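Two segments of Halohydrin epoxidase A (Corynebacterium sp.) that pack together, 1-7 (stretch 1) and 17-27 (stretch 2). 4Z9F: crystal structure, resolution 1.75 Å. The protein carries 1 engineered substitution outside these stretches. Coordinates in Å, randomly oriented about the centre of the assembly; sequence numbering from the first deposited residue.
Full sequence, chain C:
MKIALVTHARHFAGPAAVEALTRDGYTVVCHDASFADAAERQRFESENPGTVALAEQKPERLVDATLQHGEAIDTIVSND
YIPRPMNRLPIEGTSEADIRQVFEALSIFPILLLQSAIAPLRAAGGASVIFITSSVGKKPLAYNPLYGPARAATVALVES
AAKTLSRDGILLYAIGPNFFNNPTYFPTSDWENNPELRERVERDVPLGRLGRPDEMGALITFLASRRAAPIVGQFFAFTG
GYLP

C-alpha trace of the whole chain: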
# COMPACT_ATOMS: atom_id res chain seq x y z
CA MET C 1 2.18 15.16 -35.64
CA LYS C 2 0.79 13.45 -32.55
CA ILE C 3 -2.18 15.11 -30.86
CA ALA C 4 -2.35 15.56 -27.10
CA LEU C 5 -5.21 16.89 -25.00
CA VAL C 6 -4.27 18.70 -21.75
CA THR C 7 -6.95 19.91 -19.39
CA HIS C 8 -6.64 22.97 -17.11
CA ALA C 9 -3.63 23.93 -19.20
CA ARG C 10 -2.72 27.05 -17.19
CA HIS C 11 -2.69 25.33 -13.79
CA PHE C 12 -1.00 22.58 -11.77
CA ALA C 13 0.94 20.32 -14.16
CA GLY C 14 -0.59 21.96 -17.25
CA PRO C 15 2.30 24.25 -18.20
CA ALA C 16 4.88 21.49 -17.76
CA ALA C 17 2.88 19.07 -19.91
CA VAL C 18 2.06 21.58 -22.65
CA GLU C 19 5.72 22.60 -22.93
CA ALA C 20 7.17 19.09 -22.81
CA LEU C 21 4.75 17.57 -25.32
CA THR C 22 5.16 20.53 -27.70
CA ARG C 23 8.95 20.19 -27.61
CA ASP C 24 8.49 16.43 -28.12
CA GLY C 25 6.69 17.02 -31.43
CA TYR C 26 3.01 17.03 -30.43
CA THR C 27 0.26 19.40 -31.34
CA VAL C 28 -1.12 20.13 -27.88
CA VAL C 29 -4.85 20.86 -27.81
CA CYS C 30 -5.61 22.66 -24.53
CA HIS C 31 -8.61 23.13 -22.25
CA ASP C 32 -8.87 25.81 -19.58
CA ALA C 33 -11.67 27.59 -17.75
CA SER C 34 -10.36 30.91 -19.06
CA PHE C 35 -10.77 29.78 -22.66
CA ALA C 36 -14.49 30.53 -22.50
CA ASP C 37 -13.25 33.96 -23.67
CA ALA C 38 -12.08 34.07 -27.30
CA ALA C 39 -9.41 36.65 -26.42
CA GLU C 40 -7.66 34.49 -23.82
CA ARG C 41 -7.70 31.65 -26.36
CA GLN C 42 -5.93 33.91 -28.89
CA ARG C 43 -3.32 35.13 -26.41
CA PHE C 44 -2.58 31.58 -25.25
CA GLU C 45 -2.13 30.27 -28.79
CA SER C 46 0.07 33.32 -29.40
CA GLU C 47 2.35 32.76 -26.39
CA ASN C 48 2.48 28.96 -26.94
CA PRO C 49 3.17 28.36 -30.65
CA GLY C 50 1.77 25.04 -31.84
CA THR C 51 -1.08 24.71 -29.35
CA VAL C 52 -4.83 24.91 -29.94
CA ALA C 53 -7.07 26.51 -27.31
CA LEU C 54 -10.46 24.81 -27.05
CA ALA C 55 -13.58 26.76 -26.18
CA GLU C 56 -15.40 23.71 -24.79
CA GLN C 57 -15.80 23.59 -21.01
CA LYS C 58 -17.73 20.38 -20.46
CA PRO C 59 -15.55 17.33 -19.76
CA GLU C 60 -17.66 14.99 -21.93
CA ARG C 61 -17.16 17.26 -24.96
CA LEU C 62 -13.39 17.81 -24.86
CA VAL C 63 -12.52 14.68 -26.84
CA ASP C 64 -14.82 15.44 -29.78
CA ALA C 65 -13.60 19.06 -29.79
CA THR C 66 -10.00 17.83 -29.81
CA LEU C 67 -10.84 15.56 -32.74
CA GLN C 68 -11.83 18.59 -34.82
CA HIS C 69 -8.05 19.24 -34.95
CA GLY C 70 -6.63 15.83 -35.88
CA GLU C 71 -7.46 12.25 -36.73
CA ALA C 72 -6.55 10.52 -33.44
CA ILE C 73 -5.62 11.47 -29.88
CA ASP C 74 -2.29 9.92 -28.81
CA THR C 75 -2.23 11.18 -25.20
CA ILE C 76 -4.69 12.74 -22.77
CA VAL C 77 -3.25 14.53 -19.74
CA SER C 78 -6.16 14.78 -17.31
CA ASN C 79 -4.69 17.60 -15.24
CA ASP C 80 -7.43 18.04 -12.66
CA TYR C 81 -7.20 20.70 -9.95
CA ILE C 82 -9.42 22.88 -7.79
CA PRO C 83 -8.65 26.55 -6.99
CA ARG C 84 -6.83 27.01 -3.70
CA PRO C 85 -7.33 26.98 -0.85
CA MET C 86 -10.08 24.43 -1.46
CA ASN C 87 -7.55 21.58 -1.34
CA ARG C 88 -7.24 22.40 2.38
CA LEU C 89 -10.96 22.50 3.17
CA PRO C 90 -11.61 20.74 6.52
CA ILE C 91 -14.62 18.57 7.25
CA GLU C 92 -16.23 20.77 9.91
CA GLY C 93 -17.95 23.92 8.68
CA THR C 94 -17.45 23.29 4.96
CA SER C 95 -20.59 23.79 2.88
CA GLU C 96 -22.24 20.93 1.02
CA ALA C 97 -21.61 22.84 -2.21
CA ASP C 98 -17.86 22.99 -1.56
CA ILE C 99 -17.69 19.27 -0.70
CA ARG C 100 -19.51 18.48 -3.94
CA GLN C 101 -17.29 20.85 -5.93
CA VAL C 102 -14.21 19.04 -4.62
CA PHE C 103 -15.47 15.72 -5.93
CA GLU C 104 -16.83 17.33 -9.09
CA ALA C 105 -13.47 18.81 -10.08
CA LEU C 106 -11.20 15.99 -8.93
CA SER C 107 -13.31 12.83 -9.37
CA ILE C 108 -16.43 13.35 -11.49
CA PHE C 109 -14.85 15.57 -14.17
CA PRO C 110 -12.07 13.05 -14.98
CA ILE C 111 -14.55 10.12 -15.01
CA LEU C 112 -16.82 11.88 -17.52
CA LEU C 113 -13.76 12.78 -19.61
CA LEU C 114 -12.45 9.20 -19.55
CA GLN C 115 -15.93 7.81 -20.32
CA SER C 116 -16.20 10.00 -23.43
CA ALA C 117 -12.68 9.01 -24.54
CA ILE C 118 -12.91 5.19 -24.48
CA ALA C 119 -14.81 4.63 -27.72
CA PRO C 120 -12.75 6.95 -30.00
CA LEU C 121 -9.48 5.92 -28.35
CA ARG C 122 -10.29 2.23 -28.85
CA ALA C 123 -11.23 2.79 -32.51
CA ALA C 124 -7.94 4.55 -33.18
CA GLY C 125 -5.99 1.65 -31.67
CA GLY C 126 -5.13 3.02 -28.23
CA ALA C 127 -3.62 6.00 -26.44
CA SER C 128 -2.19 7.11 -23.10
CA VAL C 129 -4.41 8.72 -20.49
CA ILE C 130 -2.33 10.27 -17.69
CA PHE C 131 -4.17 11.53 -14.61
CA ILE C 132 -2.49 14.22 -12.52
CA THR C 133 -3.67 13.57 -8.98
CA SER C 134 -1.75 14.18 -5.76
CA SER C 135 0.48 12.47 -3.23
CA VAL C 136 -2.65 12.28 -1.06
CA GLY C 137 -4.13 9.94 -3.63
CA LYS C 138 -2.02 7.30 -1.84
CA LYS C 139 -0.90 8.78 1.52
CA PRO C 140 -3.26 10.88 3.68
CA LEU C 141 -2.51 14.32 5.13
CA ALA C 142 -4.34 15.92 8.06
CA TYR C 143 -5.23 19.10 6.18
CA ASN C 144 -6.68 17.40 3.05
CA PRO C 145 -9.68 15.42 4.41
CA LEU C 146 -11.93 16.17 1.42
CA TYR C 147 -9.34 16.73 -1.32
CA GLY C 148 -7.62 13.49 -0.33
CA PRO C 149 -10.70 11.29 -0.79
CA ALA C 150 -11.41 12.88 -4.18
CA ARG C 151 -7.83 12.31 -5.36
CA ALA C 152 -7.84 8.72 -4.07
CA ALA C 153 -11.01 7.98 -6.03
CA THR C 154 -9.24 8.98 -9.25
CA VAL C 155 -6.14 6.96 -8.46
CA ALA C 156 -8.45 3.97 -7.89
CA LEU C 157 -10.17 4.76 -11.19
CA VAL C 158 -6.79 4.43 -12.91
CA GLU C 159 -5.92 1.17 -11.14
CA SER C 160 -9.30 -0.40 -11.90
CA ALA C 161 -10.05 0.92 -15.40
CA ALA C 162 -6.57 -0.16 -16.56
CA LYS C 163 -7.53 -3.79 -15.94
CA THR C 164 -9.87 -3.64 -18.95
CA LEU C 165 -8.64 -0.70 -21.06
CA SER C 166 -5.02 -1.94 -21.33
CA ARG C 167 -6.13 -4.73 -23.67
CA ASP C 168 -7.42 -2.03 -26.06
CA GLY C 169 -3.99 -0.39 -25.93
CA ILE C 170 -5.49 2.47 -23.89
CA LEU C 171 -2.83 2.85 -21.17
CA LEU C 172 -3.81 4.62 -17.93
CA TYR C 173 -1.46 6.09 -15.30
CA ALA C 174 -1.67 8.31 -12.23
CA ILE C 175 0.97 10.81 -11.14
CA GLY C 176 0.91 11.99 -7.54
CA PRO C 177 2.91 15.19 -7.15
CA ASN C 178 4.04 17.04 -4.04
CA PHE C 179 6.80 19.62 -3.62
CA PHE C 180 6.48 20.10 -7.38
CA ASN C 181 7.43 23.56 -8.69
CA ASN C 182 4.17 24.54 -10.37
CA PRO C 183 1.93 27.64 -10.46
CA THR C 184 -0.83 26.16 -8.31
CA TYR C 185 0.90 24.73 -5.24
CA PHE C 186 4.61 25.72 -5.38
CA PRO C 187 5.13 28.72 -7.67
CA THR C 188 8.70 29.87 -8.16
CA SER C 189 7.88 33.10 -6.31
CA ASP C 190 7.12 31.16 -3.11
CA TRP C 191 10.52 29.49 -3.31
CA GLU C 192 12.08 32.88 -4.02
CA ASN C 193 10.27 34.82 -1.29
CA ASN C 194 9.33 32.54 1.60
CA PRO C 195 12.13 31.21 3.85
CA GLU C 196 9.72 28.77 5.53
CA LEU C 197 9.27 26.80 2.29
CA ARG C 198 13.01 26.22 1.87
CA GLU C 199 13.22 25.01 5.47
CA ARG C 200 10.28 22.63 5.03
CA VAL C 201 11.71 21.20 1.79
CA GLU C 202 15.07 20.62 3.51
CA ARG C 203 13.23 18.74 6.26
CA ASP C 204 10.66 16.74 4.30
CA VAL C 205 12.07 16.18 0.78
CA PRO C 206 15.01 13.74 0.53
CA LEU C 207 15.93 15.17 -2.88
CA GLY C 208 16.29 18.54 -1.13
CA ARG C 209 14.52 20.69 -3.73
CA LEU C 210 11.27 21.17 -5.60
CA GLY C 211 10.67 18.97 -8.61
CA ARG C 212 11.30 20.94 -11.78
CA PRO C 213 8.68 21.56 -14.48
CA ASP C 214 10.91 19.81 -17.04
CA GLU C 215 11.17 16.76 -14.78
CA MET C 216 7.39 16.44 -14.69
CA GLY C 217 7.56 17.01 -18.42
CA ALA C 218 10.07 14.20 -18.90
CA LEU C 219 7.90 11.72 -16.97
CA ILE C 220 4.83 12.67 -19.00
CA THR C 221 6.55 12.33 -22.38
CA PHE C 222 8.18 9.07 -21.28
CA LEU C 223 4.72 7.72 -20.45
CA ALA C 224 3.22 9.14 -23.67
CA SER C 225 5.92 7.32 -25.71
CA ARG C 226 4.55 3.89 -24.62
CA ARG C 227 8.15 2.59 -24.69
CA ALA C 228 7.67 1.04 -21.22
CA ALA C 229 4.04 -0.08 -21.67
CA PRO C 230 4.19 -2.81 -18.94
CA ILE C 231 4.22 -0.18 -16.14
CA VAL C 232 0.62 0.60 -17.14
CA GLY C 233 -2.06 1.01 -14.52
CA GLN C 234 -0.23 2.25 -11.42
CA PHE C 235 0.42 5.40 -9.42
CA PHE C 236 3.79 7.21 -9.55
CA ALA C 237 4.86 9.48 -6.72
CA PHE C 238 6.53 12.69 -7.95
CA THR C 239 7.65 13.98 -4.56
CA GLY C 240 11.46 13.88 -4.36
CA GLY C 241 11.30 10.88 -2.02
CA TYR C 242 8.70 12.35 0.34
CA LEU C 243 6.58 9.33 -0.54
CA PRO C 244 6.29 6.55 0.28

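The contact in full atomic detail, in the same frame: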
# COMPACT_ATOMS: atom_id res chain seq x y z
N MET C 1 1.95 14.75 -37.02
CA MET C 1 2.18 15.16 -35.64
C MET C 1 1.18 14.51 -34.70
O MET C 1 -0.02 14.42 -35.02
CB MET C 1 2.12 16.68 -35.50
CG MET C 1 3.33 17.41 -36.05
SD MET C 1 3.22 19.20 -35.82
CE MET C 1 3.98 19.39 -34.19
N LYS C 2 1.67 14.05 -33.55
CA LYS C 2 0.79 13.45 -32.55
C LYS C 2 -0.03 14.52 -31.86
O LYS C 2 0.45 15.64 -31.62
CB LYS C 2 1.62 12.66 -31.53
CG LYS C 2 2.39 11.50 -32.15
CD LYS C 2 3.21 10.74 -31.12
CE LYS C 2 3.76 9.44 -31.70
NZ LYS C 2 4.72 8.77 -30.78
N ILE C 3 -1.27 14.19 -31.55
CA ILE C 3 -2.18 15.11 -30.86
C ILE C 3 -2.22 14.73 -29.39
O ILE C 3 -2.34 13.54 -29.05
CB ILE C 3 -3.59 15.07 -31.47
CG1 ILE C 3 -3.51 15.06 -33.01
CG2 ILE C 3 -4.40 16.25 -30.96
CD1 ILE C 3 -2.70 16.17 -33.59
N ALA C 4 -2.13 15.73 -28.53
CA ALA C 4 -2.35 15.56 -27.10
C ALA C 4 -3.44 16.52 -26.65
O ALA C 4 -3.60 17.62 -27.20
CB ALA C 4 -1.07 15.81 -26.29
N LEU C 5 -4.22 16.07 -25.68
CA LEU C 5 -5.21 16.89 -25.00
C LEU C 5 -4.73 17.09 -23.56
O LEU C 5 -4.35 16.11 -22.90
CB LEU C 5 -6.59 16.24 -25.02
CG LEU C 5 -7.65 16.83 -24.09
CD1 LEU C 5 -7.98 18.28 -24.45
CD2 LEU C 5 -8.90 15.97 -24.09
N VAL C 6 -4.68 18.34 -23.11
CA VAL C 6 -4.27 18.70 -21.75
C VAL C 6 -5.37 19.56 -21.15
O VAL C 6 -5.70 20.61 -21.70
CB VAL C 6 -2.93 19.45 -21.73
CG1 VAL C 6 -2.59 19.90 -20.29
CG2 VAL C 6 -1.80 18.61 -22.34
N THR C 7 -5.93 19.11 -20.03
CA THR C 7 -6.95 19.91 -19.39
C THR C 7 -6.30 20.90 -18.42
O THR C 7 -5.14 20.76 -18.04
CB THR C 7 -7.95 19.02 -18.65
OG1 THR C 7 -7.25 18.25 -17.67
CG2 THR C 7 -8.63 18.08 -19.63
N ALA C 17 3.30 20.04 -18.91
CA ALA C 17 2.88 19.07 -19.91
C ALA C 17 2.82 19.71 -21.29
O ALA C 17 3.32 19.16 -22.27
CB ALA C 17 1.54 18.47 -19.51
N VAL C 18 2.20 20.89 -21.37
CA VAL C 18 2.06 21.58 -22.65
C VAL C 18 3.43 21.89 -23.25
O VAL C 18 3.66 21.69 -24.45
CB VAL C 18 1.20 22.85 -22.48
CG1 VAL C 18 1.23 23.70 -23.75
CG2 VAL C 18 -0.22 22.48 -22.11
N GLU C 19 4.38 22.33 -22.42
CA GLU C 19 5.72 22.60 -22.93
C GLU C 19 6.44 21.32 -23.33
O GLU C 19 7.07 21.27 -24.39
CB GLU C 19 6.54 23.36 -21.90
CG GLU C 19 8.01 23.49 -22.30
CD GLU C 19 8.54 24.93 -22.19
OE1 GLU C 19 9.75 25.07 -21.87
OE2 GLU C 19 7.76 25.88 -22.42
N ALA C 20 6.39 20.28 -22.49
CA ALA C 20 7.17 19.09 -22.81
C ALA C 20 6.65 18.38 -24.05
O ALA C 20 7.43 17.94 -24.90
CB ALA C 20 7.17 18.13 -21.62
N LEU C 21 5.33 18.25 -24.17
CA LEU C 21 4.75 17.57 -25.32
C LEU C 21 4.98 18.37 -26.60
O LEU C 21 5.25 17.78 -27.66
CB LEU C 21 3.26 17.33 -25.08
CG LEU C 21 2.98 16.35 -23.93
CD1 LEU C 21 1.55 16.48 -23.44
CD2 LEU C 21 3.28 14.95 -24.41
N THR C 22 4.90 19.70 -26.52
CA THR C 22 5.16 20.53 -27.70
C THR C 22 6.60 20.36 -28.18
O THR C 22 6.85 20.16 -29.37
CB THR C 22 4.86 22.01 -27.39
OG1 THR C 22 3.45 22.21 -27.21
CG2 THR C 22 5.34 22.89 -28.53
N ARG C 23 7.56 20.40 -27.25
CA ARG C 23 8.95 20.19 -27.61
C ARG C 23 9.20 18.76 -28.08
O ARG C 23 10.16 18.52 -28.83
CB ARG C 23 9.86 20.56 -26.43
CG ARG C 23 11.25 19.95 -26.44
CD ARG C 23 12.21 20.71 -25.53
NE ARG C 23 11.88 20.54 -24.12
CZ ARG C 23 12.38 19.60 -23.32
NH1 ARG C 23 13.25 18.71 -23.80
NH2 ARG C 23 12.00 19.53 -22.04
N ASP C 24 8.35 17.82 -27.70
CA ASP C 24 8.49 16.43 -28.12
C ASP C 24 7.82 16.16 -29.46
O ASP C 24 7.81 15.00 -29.91
CB ASP C 24 7.92 15.50 -27.04
CG ASP C 24 8.38 14.06 -27.20
OD1 ASP C 24 7.60 13.15 -26.83
OD2 ASP C 24 9.51 13.84 -27.69
N GLY C 25 7.25 17.17 -30.10
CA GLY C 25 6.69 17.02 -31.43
C GLY C 25 5.19 16.94 -31.53
O GLY C 25 4.67 16.73 -32.63
N TYR C 26 4.47 17.10 -30.42
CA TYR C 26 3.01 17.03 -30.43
C TYR C 26 2.39 18.37 -30.80
O TYR C 26 2.93 19.44 -30.52
CB TYR C 26 2.47 16.62 -29.06
CG TYR C 26 2.69 15.17 -28.66
CD1 TYR C 26 3.97 14.68 -28.44
CD2 TYR C 26 1.62 14.31 -28.45
CE1 TYR C 26 4.18 13.37 -28.06
CE2 TYR C 26 1.82 12.99 -28.06
CZ TYR C 26 3.11 12.53 -27.86
OH TYR C 26 3.35 11.23 -27.48
N THR C 27 1.20 18.30 -31.39
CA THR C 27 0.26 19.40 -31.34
C THR C 27 -0.55 19.23 -30.06
O THR C 27 -1.21 18.20 -29.86
CB THR C 27 -0.65 19.40 -32.57
OG1 THR C 27 0.17 19.53 -33.74
CG2 THR C 27 -1.62 20.57 -32.52

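The contact is a compact beta-alpha-beta arrangement in which a strand that includes I3 and runs to V6 is met twice by the same later segment: first by a helix running back along it, then by the chain that leaves the helix and turns into the sheet. The helix, A17 to R23 within this stretch, lies almost exactly antiparallel to the strand, at 177°, with their axes 9.7 Å apart at closest approach. The helix brings the chain back along the strand, and past the turn T27 pairs parallel to it. Together the two stretches bury 543 Å².

T27 covers the most surface, 87 Å², and its backbone carries both of the hydrogen bonds between the stretches. It pairs with I3 in a parallel bridge, and its peptide groups reach to the two neighbours of I3: T27 N donates to K2 O at 2.8 Å, and A4 N donates to T27 O at 3.0 Å. This is the usual parallel pattern, one residue bonding to the residues before and after its partner. The second bond is the straighter, 167° at the hydrogen against 143° for the first. I3 CA, 3.4 Å from T27 O, adds a CA-H...O contact beside the A4 bond. The side chains of I3 and T27 lie on the same face of the sheet, where I3 CD1 comes 4.0 Å from T27 CB. M1 also reaches this region, its SD 3.7 Å from T27 OG1 and its terminal CE 3.2 Å from G25 O.

Y26, next in covered surface, fills the junction between helix and sheet. With chi1 at -71° (m), its ring lies beside the start of the first stretch. K2 CB sits over one ring face, 3.7 Å from the centroid and 23° off the normal, a CH-pi contact that uses the aliphatic base of the lysine; the extended remainder leads away, so the charge need not be buried. A4 CB approaches Y26 CD2 obliquely at 3.8 Å. The ring is buried, yet its hydroxyl is satisfied by a hydrogen bond elsewhere in the structure. Y26 CA also makes a CA-H...O contact with K2 O, at 3.1 Å, so that one carbonyl serves both Y26 and T27.

Along the strand the side chains alternate. A4 and V6 point toward the helix, while L5 between them points away and makes no contact with it. L21 bridges the pair: its CD1 lies 3.9 Å from A4 CB and 4.1 Å from V6 CG2. One turn earlier in the helix, V18 CG2 meets V6 CG1 at 3.9 Å. These pairings are purely apolar, and the small methyl of A4 shares its surroundings with the larger L21 and Y26.

The turn depends on G25. It closes the helix in a Schellman motif, with Y26 N bonded to L21 O at 2.9 Å and G25 N to T22 O at 3.1 Å. Its phi of 104° would jam a CB against the preceding carbonyl oxygen, so the backbone itself calls for glycine.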